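Local coordinates for protein alanine racemase (Acinetobacter baumannii, PDB 4QHR) that belongs to the alanine racemase family, pairing an N-terminal TIM-barrel domain with a C-terminal domain, and carries a pyridoxal phosphate-modified lysine, at residues V75-M87 against K94-L108. Numbering follows the deposited sequence.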
ATOM      1  N   VAL A  75     -15.268  -3.044 -22.769  1.00  8.95           N
ATOM      2  CA  VAL A  75     -14.316  -2.444 -21.818  1.00  8.67           C
ATOM      3  C   VAL A  75     -14.107  -1.036 -22.311  1.00  8.52           C
ATOM      4  O   VAL A  75     -13.945  -0.848 -23.501  1.00  8.79           O
ATOM      5  CB  VAL A  75     -12.974  -3.195 -21.749  1.00  8.34           C
ATOM      6  CG1 VAL A  75     -11.945  -2.399 -20.944  1.00  8.38           C
ATOM      7  CG2 VAL A  75     -13.147  -4.519 -21.058  1.00  8.14           C
ATOM      8  N   THR A  76     -14.131  -0.061 -21.414  1.00  8.67           N
ATOM      9  CA  THR A  76     -13.838   1.326 -21.763  1.00  8.58           C
ATOM     10  C   THR A  76     -12.494   1.729 -21.156  1.00  8.19           C
ATOM     11  O   THR A  76     -12.280   1.555 -19.938  1.00  8.05           O
ATOM     12  CB  THR A  76     -14.949   2.253 -21.318  1.00  9.14           C
ATOM     13  OG1 THR A  76     -16.135   1.902 -22.042  1.00  9.70           O
ATOM     14  CG2 THR A  76     -14.610   3.678 -21.677  1.00  9.41           C
ATOM     15  N   LEU A  77     -11.571   2.203 -21.998  1.00  7.62           N
ATOM     16  CA  LEU A  77     -10.302   2.756 -21.507  1.00  7.48           C
ATOM     17  C   LEU A  77     -10.593   4.194 -21.126  1.00  7.65           C
ATOM     18  O   LEU A  77     -10.695   5.091 -21.992  1.00  6.89           O
ATOM     19  CB  LEU A  77      -9.174   2.690 -22.539  1.00  7.53           C
ATOM     20  CG  LEU A  77      -9.006   1.296 -23.192  1.00  7.43           C
ATOM     21  CD1 LEU A  77      -7.959   1.294 -24.303  1.00  7.46           C
ATOM     22  CD2 LEU A  77      -8.721   0.211 -22.143  1.00  7.47           C
ATOM     23  N   ILE A  78     -10.711   4.439 -19.817  1.00  7.93           N
ATOM     24  CA  ILE A  78     -11.292   5.731 -19.368  1.00  8.43           C
ATOM     25  C   ILE A  78     -10.366   6.934 -19.518  1.00  8.23           C
ATOM     26  O   ILE A  78     -10.795   8.046 -19.339  1.00  7.94           O
ATOM     27  CB  ILE A  78     -11.800   5.581 -17.905  1.00  9.04           C
ATOM     28  CG1 ILE A  78     -13.027   6.452 -17.577  1.00  9.63           C
ATOM     29  CG2 ILE A  78     -10.693   5.854 -16.916  1.00  9.46           C
ATOM     30  CD1 ILE A  78     -14.297   6.060 -18.318  1.00  9.94           C
ATOM     31  N   GLU A  79      -9.078   6.714 -19.814  1.00  8.40           N
ATOM     32  CA  GLU A  79      -8.142   7.772 -20.107  1.00  8.61           C
ATOM     33  C   GLU A  79      -7.670   7.660 -21.522  1.00  8.27           C
ATOM     34  O   GLU A  79      -6.761   8.371 -21.901  1.00  7.96           O
ATOM     35  CB  GLU A  79      -6.930   7.658 -19.201  1.00  9.29           C
ATOM     36  CG  GLU A  79      -7.237   7.728 -17.729  1.00 10.31           C
ATOM     37  CD  GLU A  79      -5.946   7.760 -16.851  1.00 11.70           C
ATOM     38  OE1 GLU A  79      -4.819   8.040 -17.366  1.00 12.19           O
ATOM     39  OE2 GLU A  79      -6.052   7.509 -15.613  1.00 12.93           O
ATOM     40  N   GLY A  80      -8.275   6.746 -22.293  1.00  8.00           N
ATOM     41  CA  GLY A  80      -7.849   6.508 -23.683  1.00  7.93           C
ATOM     42  C   GLY A  80      -6.479   5.862 -23.784  1.00  8.13           C
ATOM     43  O   GLY A  80      -6.011   5.238 -22.829  1.00  7.95           O
ATOM     44  N   VAL A  81      -5.827   6.017 -24.931  1.00  8.24           N
ATOM     45  CA  VAL A  81      -4.499   5.407 -25.128  1.00  8.52           C
ATOM     46  C   VAL A  81      -3.401   6.427 -24.824  1.00  8.92           C
ATOM     47  O   VAL A  81      -3.586   7.650 -25.040  1.00  8.20           O
ATOM     48  CB  VAL A  81      -4.343   4.779 -26.507  1.00  8.72           C
ATOM     49  CG1 VAL A  81      -5.445   3.730 -26.706  1.00  8.94           C
ATOM     50  CG2 VAL A  81      -4.361   5.809 -27.610  1.00  8.96           C
ATOM     51  N   PHE A  82      -2.267   5.894 -24.366  1.00  9.01           N
ATOM     52  CA  PHE A  82      -1.102   6.681 -23.980  1.00  9.73           C
ATOM     53  C   PHE A  82      -0.057   6.745 -25.102  1.00 10.47           C
ATOM     54  O   PHE A  82       0.754   7.654 -25.141  1.00 10.71           O
ATOM     55  CB  PHE A  82      -0.504   6.122 -22.648  1.00  9.65           C
ATOM     56  CG  PHE A  82      -1.500   6.099 -21.529  1.00  9.24           C
ATOM     57  CD1 PHE A  82      -2.336   5.018 -21.371  1.00  9.18           C
ATOM     58  CD2 PHE A  82      -1.659   7.212 -20.669  1.00  9.34           C
ATOM     59  CE1 PHE A  82      -3.295   5.009 -20.371  1.00  9.20           C
ATOM     60  CE2 PHE A  82      -2.587   7.204 -19.654  1.00  9.23           C
ATOM     61  CZ  PHE A  82      -3.411   6.103 -19.494  1.00  9.40           C
ATOM     62  N   SER A  83      -0.080   5.799 -26.015  1.00 11.35           N
ATOM     63  CA  SER A  83       0.806   5.808 -27.173  1.00 12.58           C
ATOM     64  C   SER A  83       0.007   5.274 -28.357  1.00 12.82           C
ATOM     65  O   SER A  83      -0.916   4.431 -28.183  1.00 12.01           O
ATOM     66  CB  SER A  83       2.096   4.991 -26.879  1.00 13.08           C
ATOM     67  OG  SER A  83       1.813   3.609 -26.650  1.00 15.39           O
ATOM     68  N   GLU A  84       0.361   5.701 -29.574  1.00 13.13           N
ATOM     69  CA  GLU A  84      -0.420   5.282 -30.763  1.00 13.45           C
ATOM     70  C   GLU A  84      -0.445   3.767 -30.964  1.00 13.13           C
ATOM     71  O   GLU A  84      -1.468   3.202 -31.388  1.00 11.61           O
ATOM     72  CB  GLU A  84       0.065   5.952 -32.040  1.00 15.04           C
ATOM     73  CG  GLU A  84      -0.879   5.705 -33.202  1.00 17.00           C
ATOM     74  CD  GLU A  84      -0.292   6.133 -34.510  1.00 20.70           C
ATOM     75  OE1 GLU A  84       0.631   6.996 -34.509  1.00 22.83           O
ATOM     76  OE2 GLU A  84      -0.768   5.604 -35.543  1.00 24.14           O
ATOM     77  N   ASP A  85       0.663   3.105 -30.638  1.00 13.12           N
ATOM     78  CA  ASP A  85       0.715   1.640 -30.854  1.00 13.67           C
ATOM     79  C   ASP A  85      -0.290   0.850 -30.019  1.00 12.65           C
ATOM     80  O   ASP A  85      -0.444  -0.331 -30.213  1.00 13.55           O
ATOM     81  CB  ASP A  85       2.146   1.099 -30.720  1.00 13.79           C
ATOM     82  CG  ASP A  85       2.701   1.191 -29.320  1.00 14.44           C
ATOM     83  OD1 ASP A  85       2.027   1.630 -28.364  1.00 13.81           O
ATOM     84  OD2 ASP A  85       3.912   0.827 -29.184  1.00 15.63           O
ATOM     85  N   GLU A  86      -0.967   1.484 -29.077  1.00 12.11           N
ATOM     86  CA  GLU A  86      -2.089   0.834 -28.385  1.00 11.71           C
ATOM     87  C   GLU A  86      -3.336   0.746 -29.208  1.00 12.00           C
ATOM     88  O   GLU A  86      -4.190  -0.093 -28.919  1.00 11.93           O
ATOM     89  CB  GLU A  86      -2.426   1.548 -27.065  1.00 11.32           C
ATOM     90  CG  GLU A  86      -1.286   1.642 -26.053  1.00 10.91           C
ATOM     91  CD  GLU A  86      -1.693   2.507 -24.862  1.00 11.30           C
ATOM     92  OE1 GLU A  86      -2.858   2.381 -24.436  1.00 12.21           O
ATOM     93  OE2 GLU A  86      -0.886   3.288 -24.351  1.00 10.53           O
ATOM     94  N   MET A  87      -3.491   1.598 -30.229  1.00 12.38           N
ATOM     95  CA  MET A  87      -4.707   1.596 -31.032  1.00 12.50           C
ATOM     96  C   MET A  87      -5.081   0.251 -31.686  1.00 11.91           C
ATOM     97  O   MET A  87      -6.250  -0.144 -31.579  1.00 11.53           O
ATOM     98  CB  MET A  87      -4.687   2.718 -32.106  1.00 13.44           C
ATOM     99  CG  MET A  87      -4.815   4.121 -31.499  1.00 14.38           C
ATOM    100  SD  MET A  87      -6.318   4.372 -30.523  1.00 15.53           S
ATOM    101  CE  MET A  87      -7.536   4.132 -31.791  1.00 15.87           C
ATOM    102  N   LYS A  94     -11.652  -5.040 -28.880  1.00 10.45           N
ATOM    103  CA  LYS A  94     -12.911  -4.314 -28.693  1.00 10.75           C
ATOM    104  C   LYS A  94     -12.981  -3.450 -27.401  1.00  9.83           C
ATOM    105  O   LYS A  94     -13.946  -3.536 -26.613  1.00  9.38           O
ATOM    106  CB  LYS A  94     -14.094  -5.250 -28.744  1.00 12.40           C
ATOM    107  CG  LYS A  94     -14.263  -5.884 -30.119  1.00 14.29           C
ATOM    108  CD  LYS A  94     -15.485  -6.788 -30.117  1.00 16.56           C
ATOM    109  CE  LYS A  94     -15.798  -7.281 -31.525  1.00 18.86           C
ATOM    110  NZ  LYS A  94     -16.223  -8.722 -31.455  1.00 21.59           N
ATOM    111  N   PHE A  95     -11.975  -2.619 -27.223  1.00  8.42           N
ATOM    112  CA  PHE A  95     -11.916  -1.664 -26.129  1.00  7.87           C
ATOM    113  C   PHE A  95     -12.303  -0.281 -26.664  1.00  7.93           C
ATOM    114  O   PHE A  95     -11.638   0.267 -27.555  1.00  8.12           O
ATOM    115  CB  PHE A  95     -10.491  -1.563 -25.580  1.00  7.68           C
ATOM    116  CG  PHE A  95      -9.960  -2.789 -24.918  1.00  7.11           C
ATOM    117  CD1 PHE A  95     -10.750  -3.797 -24.506  1.00  7.19           C
ATOM    118  CD2 PHE A  95      -8.620  -2.880 -24.670  1.00  7.14           C
ATOM    119  CE1 PHE A  95     -10.239  -4.900 -23.897  1.00  7.22           C
ATOM    120  CE2 PHE A  95      -8.082  -3.988 -24.040  1.00  6.98           C
ATOM    121  CZ  PHE A  95      -8.896  -4.988 -23.655  1.00  7.23           C
ATOM    122  N   GLU A  96     -13.366   0.317 -26.144  1.00  8.04           N
ATOM    123  CA  GLU A  96     -13.732   1.634 -26.567  1.00  8.08           C
ATOM    124  C   GLU A  96     -12.802   2.614 -25.850  1.00  8.13           C
ATOM    125  O   GLU A  96     -12.478   2.411 -24.684  1.00  7.91           O
ATOM    126  CB  GLU A  96     -15.176   1.932 -26.216  1.00  8.18           C
ATOM    127  CG  GLU A  96     -16.137   1.033 -26.979  1.00  8.42           C
ATOM    128  CD  GLU A  96     -17.575   1.368 -26.751  1.00  8.64           C
ATOM    129  OE1 GLU A  96     -17.892   2.020 -25.726  1.00  9.32           O
ATOM    130  OE2 GLU A  96     -18.370   1.022 -27.650  1.00  8.38           O
ATOM    131  N   CYS A  97     -12.433   3.676 -26.546  1.00  8.27           N
ATOM    132  CA  CYS A  97     -11.492   4.645 -26.034  1.00  8.64           C
ATOM    133  C   CYS A  97     -12.135   5.948 -25.697  1.00  8.22           C
ATOM    134  O   CYS A  97     -12.895   6.493 -26.494  1.00  8.12           O
ATOM    135  CB  CYS A  97     -10.397   4.937 -27.062  1.00  9.09           C
ATOM    136  SG  CYS A  97      -9.379   3.506 -27.390  1.00 10.33           S
ATOM    137  N   VAL A  98     -11.797   6.447 -24.513  1.00  8.03           N
ATOM    138  CA  VAL A  98     -11.944   7.837 -24.227  1.00  8.00           C
ATOM    139  C   VAL A  98     -10.901   8.604 -25.042  1.00  8.18           C
ATOM    140  O   VAL A  98      -9.754   8.158 -25.170  1.00  8.61           O
ATOM    141  CB  VAL A  98     -11.741   8.143 -22.735  1.00  8.24           C
ATOM    142  CG1 VAL A  98     -11.243   9.554 -22.522  1.00  8.38           C
ATOM    143  CG2 VAL A  98     -13.049   7.948 -22.002  1.00  8.13           C
ATOM    144  N   ILE A  99     -11.284   9.747 -25.609  1.00  8.01           N
ATOM    145  CA  ILE A  99     -10.295  10.710 -26.049  1.00  8.12           C
ATOM    146  C   ILE A  99     -10.470  11.997 -25.231  1.00  8.44           C
ATOM    147  O   ILE A  99     -11.587  12.437 -24.936  1.00  8.21           O
ATOM    148  CB  ILE A  99     -10.316  10.997 -27.590  1.00  7.97           C
ATOM    149  CG1 ILE A  99     -11.591  11.690 -28.033  1.00  8.03           C
ATOM    150  CG2 ILE A  99     -10.043   9.722 -28.377  1.00  7.95           C
ATOM    151  CD1 ILE A  99     -11.516  12.298 -29.425  1.00  8.01           C
ATOM    152  N   HIS A 100      -9.351  12.574 -24.834  1.00  8.64           N
ATOM    153  CA  HIS A 100      -9.382  13.767 -23.992  1.00  9.10           C
ATOM    154  C   HIS A 100      -8.465  14.899 -24.514  1.00  9.23           C
ATOM    155  O   HIS A 100      -8.500  15.982 -23.968  1.00  9.29           O
ATOM    156  CB  HIS A 100      -9.080  13.429 -22.517  1.00  8.83           C
ATOM    157  CG  HIS A 100      -7.715  12.861 -22.312  1.00  9.33           C
ATOM    158  ND1 HIS A 100      -6.581  13.647 -22.309  1.00  9.58           N
ATOM    159  CD2 HIS A 100      -7.301  11.582 -22.130  1.00  9.47           C
ATOM    160  CE1 HIS A 100      -5.529  12.874 -22.117  1.00 10.05           C
ATOM    161  NE2 HIS A 100      -5.933  11.613 -22.045  1.00  9.74           N
ATOM    162  N   HIS A 101      -7.676  14.667 -25.552  1.00 10.11           N
ATOM    163  CA  HIS A 101      -6.815  15.721 -26.069  1.00 10.93           C
ATOM    164  C   HIS A 101      -6.459  15.431 -27.509  1.00 11.65           C
ATOM    165  O   HIS A 101      -6.659  14.293 -28.014  1.00 11.28           O
ATOM    166  CB  HIS A 101      -5.597  15.986 -25.124  1.00 11.21           C
ATOM    167  CG  HIS A 101      -4.602  14.861 -25.035  1.00 11.40           C
ATOM    168  ND1 HIS A 101      -3.291  15.069 -24.668  1.00 11.28           N
ATOM    169  CD2 HIS A 101      -4.716  13.529 -25.272  1.00 11.33           C
ATOM    170  CE1 HIS A 101      -2.646  13.919 -24.675  1.00 11.32           C
ATOM    171  NE2 HIS A 101      -3.482  12.974 -25.049  1.00 11.03           N
ATOM    172  N   GLN A 102      -5.951  16.464 -28.181  1.00 12.06           N
ATOM    173  CA  GLN A 102      -5.713  16.476 -29.631  1.00 12.97           C
ATOM    174  C   GLN A 102      -4.907  15.276 -30.146  1.00 12.37           C
ATOM    175  O   GLN A 102      -5.254  14.658 -31.143  1.00 11.23           O
ATOM    176  CB  GLN A 102      -5.027  17.796 -30.020  1.00 14.25           C
ATOM    177  CG  GLN A 102      -4.944  18.119 -31.497  1.00 16.42           C
ATOM    178  CD  GLN A 102      -6.290  18.174 -32.197  1.00 18.58           C
ATOM    179  OE1 GLN A 102      -7.308  18.590 -31.630  1.00 18.83           O
ATOM    180  NE2 GLN A 102      -6.295  17.760 -33.458  1.00 20.08           N
ATOM    181  N   GLN A 103      -3.862  14.914 -29.409  1.00 12.09           N
ATOM    182  CA  GLN A 103      -3.026  13.791 -29.763  1.00 11.90           C
ATOM    183  C   GLN A 103      -3.878  12.545 -30.016  1.00 11.47           C
ATOM    184  O   GLN A 103      -3.706  11.835 -31.012  1.00 11.63           O
ATOM    185  CB  GLN A 103      -2.074  13.556 -28.582  1.00 12.63           C
ATOM    186  CG  GLN A 103      -1.298  12.291 -28.667  1.00 12.72           C
ATOM    187  CD  GLN A 103      -0.093  12.279 -27.785  1.00 13.36           C
ATOM    188  OE1 GLN A 103      -0.127  11.751 -26.650  1.00 13.54           O
ATOM    189  NE2 GLN A 103       0.999  12.828 -28.288  1.00 13.16           N
ATOM    190  N   GLN A 104      -4.790  12.253 -29.093  1.00 10.80           N
ATOM    191  CA  GLN A 104      -5.608  11.006 -29.206  1.00 10.66           C
ATOM    192  C   GLN A 104      -6.631  11.128 -30.328  1.00 10.68           C
ATOM    193  O   GLN A 104      -6.994  10.146 -31.006  1.00 10.17           O
ATOM    194  CB  GLN A 104      -6.329  10.729 -27.889  1.00 10.34           C
ATOM    195  CG  GLN A 104      -5.479  10.139 -26.784  1.00  9.90           C
ATOM    196  CD  GLN A 104      -6.175  10.223 -25.434  1.00  9.86           C
ATOM    197  OE1 GLN A 104      -7.071  11.049 -25.225  1.00  9.42           O
ATOM    198  NE2 GLN A 104      -5.766   9.377 -24.501  1.00  9.50           N
ATOM    199  N   PHE A 105      -7.119  12.336 -30.502  1.00 11.63           N
ATOM    200  CA  PHE A 105      -8.011  12.612 -31.629  1.00 13.20           C
ATOM    201  C   PHE A 105      -7.336  12.247 -32.922  1.00 13.62           C
ATOM    202  O   PHE A 105      -7.913  11.521 -33.737  1.00 12.94           O
ATOM    203  CB  PHE A 105      -8.424  14.065 -31.612  1.00 14.17           C
ATOM    204  CG  PHE A 105      -9.264  14.469 -32.799  1.00 16.00           C
ATOM    205  CD1 PHE A 105     -10.575  14.056 -32.916  1.00 15.94           C
ATOM    206  CD2 PHE A 105      -8.734  15.263 -33.781  1.00 16.03           C
ATOM    207  CE1 PHE A 105     -11.362  14.469 -33.991  1.00 16.81           C
ATOM    208  CE2 PHE A 105      -9.502  15.659 -34.854  1.00 17.39           C
ATOM    209  CZ  PHE A 105     -10.825  15.267 -34.961  1.00 16.79           C
ATOM    210  N   GLU A 106      -6.089  12.704 -33.098  1.00 14.06           N
ATOM    211  CA  GLU A 106      -5.356  12.425 -34.347  1.00 14.77           C
ATOM    212  C   GLU A 106      -5.154  10.944 -34.536  1.00 14.10           C
ATOM    213  O   GLU A 106      -5.370  10.430 -35.635  1.00 14.49           O
ATOM    214  CB  GLU A 106      -4.017  13.202 -34.400  1.00 16.46           C
ATOM    215  CG  GLU A 106      -4.278  14.695 -34.658  1.00 19.27           C
ATOM    216  CD  GLU A 106      -3.137  15.603 -34.256  1.00 22.74           C
ATOM    217  OE1 GLU A 106      -2.031  15.093 -33.975  1.00 25.65           O
ATOM    218  OE2 GLU A 106      -3.364  16.839 -34.173  1.00 25.50           O
ATOM    219  N   TRP A 107      -4.771  10.238 -33.478  1.00 13.15           N
ATOM    220  CA  TRP A 107      -4.566   8.782 -33.607  1.00 13.66           C
ATOM    221  C   TRP A 107      -5.850   8.009 -33.956  1.00 13.13           C
ATOM    222  O   TRP A 107      -5.823   7.027 -34.715  1.00 13.70           O
ATOM    223  CB  TRP A 107      -3.986   8.212 -32.332  1.00 14.06           C
ATOM    224  CG  TRP A 107      -2.640   8.764 -31.956  1.00 14.67           C
ATOM    225  CD1 TRP A 107      -1.706   9.332 -32.779  1.00 14.22           C
ATOM    226  CD2 TRP A 107      -2.068   8.777 -30.627  1.00 14.91           C
ATOM    227  NE1 TRP A 107      -0.603   9.725 -32.042  1.00 14.02           N
ATOM    228  CE2 TRP A 107      -0.793   9.374 -30.727  1.00 14.84           C
ATOM    229  CE3 TRP A 107      -2.515   8.334 -29.369  1.00 15.60           C
ATOM    230  CZ2 TRP A 107       0.038   9.536 -29.618  1.00 14.53           C
ATOM    231  CZ3 TRP A 107      -1.686   8.505 -28.268  1.00 14.99           C
ATOM    232  CH2 TRP A 107      -0.422   9.092 -28.412  1.00 14.78           C
ATOM    233  N   LEU A 108      -6.966   8.436 -33.381  1.00 12.53           N
ATOM    234  CA  LEU A 108      -8.256   7.779 -33.590  1.00 12.32           C
ATOM    235  C   LEU A 108      -8.713   7.951 -35.032  1.00 13.38           C
ATOM    236  O   LEU A 108      -9.154   6.996 -35.687  1.00 14.09           O
ATOM    237  CB  LEU A 108      -9.305   8.370 -32.661  1.00 12.34           C
ATOM    238  CG  LEU A 108     -10.684   7.762 -32.868  1.00 12.51           C
ATOM    239  CD1 LEU A 108     -10.738   6.278 -32.434  1.00 12.47           C
ATOM    240  CD2 LEU A 108     -11.676   8.574 -32.117  1.00 13.09           C
TER
HETATM  241  O   HOH W   1     -15.942  -2.129 -25.521  1.00 19.09           O
HETATM  242  O   HOH W   2     -17.251  -0.091 -23.698  1.00 16.67           O
HETATM  243  O   HOH W   3      -3.989   9.747 -21.608  1.00 12.79           O
HETATM  244  O   HOH W   4      -7.513   7.381 -26.759  1.00  8.97           O
HETATM  245  O   HOH W   5      -2.363  10.314 -25.267  1.00  9.94           O
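Strands 75-77 and 95-99 run parallel, their segment axes 28° apart and 4.6 Å at closest approach. Glu-96 bonds with both its N and its O to strand 75-77, bracketing Thr-76: its N donates to Val-75 O (2.9 Å) and its O accepts from Leu-77 N (2.8 Å). Val-98 N then reaches Leu-77 O, which Gly-80 N approaches from the opposite face of the carbonyl plane, closing a type I turn. Beyond the strands, Gln-104 takes over: NE2 gives one hydrogen to Val-81 O (2.8 Å, nearly straight at 174°) and one to a lone pair of Glu-79 O (3.0 Å), both close to its amide plane, while OE1 accepts from His-100 N. Three bonds thus fix the rotation of the amide. Glu-84 covers one face of the Trp-107 indole, its CB 3.6 Å from the centroid of the five-membered ring and almost on the ring normal, a CH-pi contact; CG, anti to the backbone N (chi1 -170°), continues over the indole, and the carboxylate pairs with Lys-110. Val-81 CG2 meets the edge of the indole at Trp-107 CE3 (3.6 Å), and Val-81 CG1 packs on Cys-97 SG. This is a beta-alpha-beta unit, with helix 87-92 linking neighbouring parallel strands, as expected of the TIM-barrel domain.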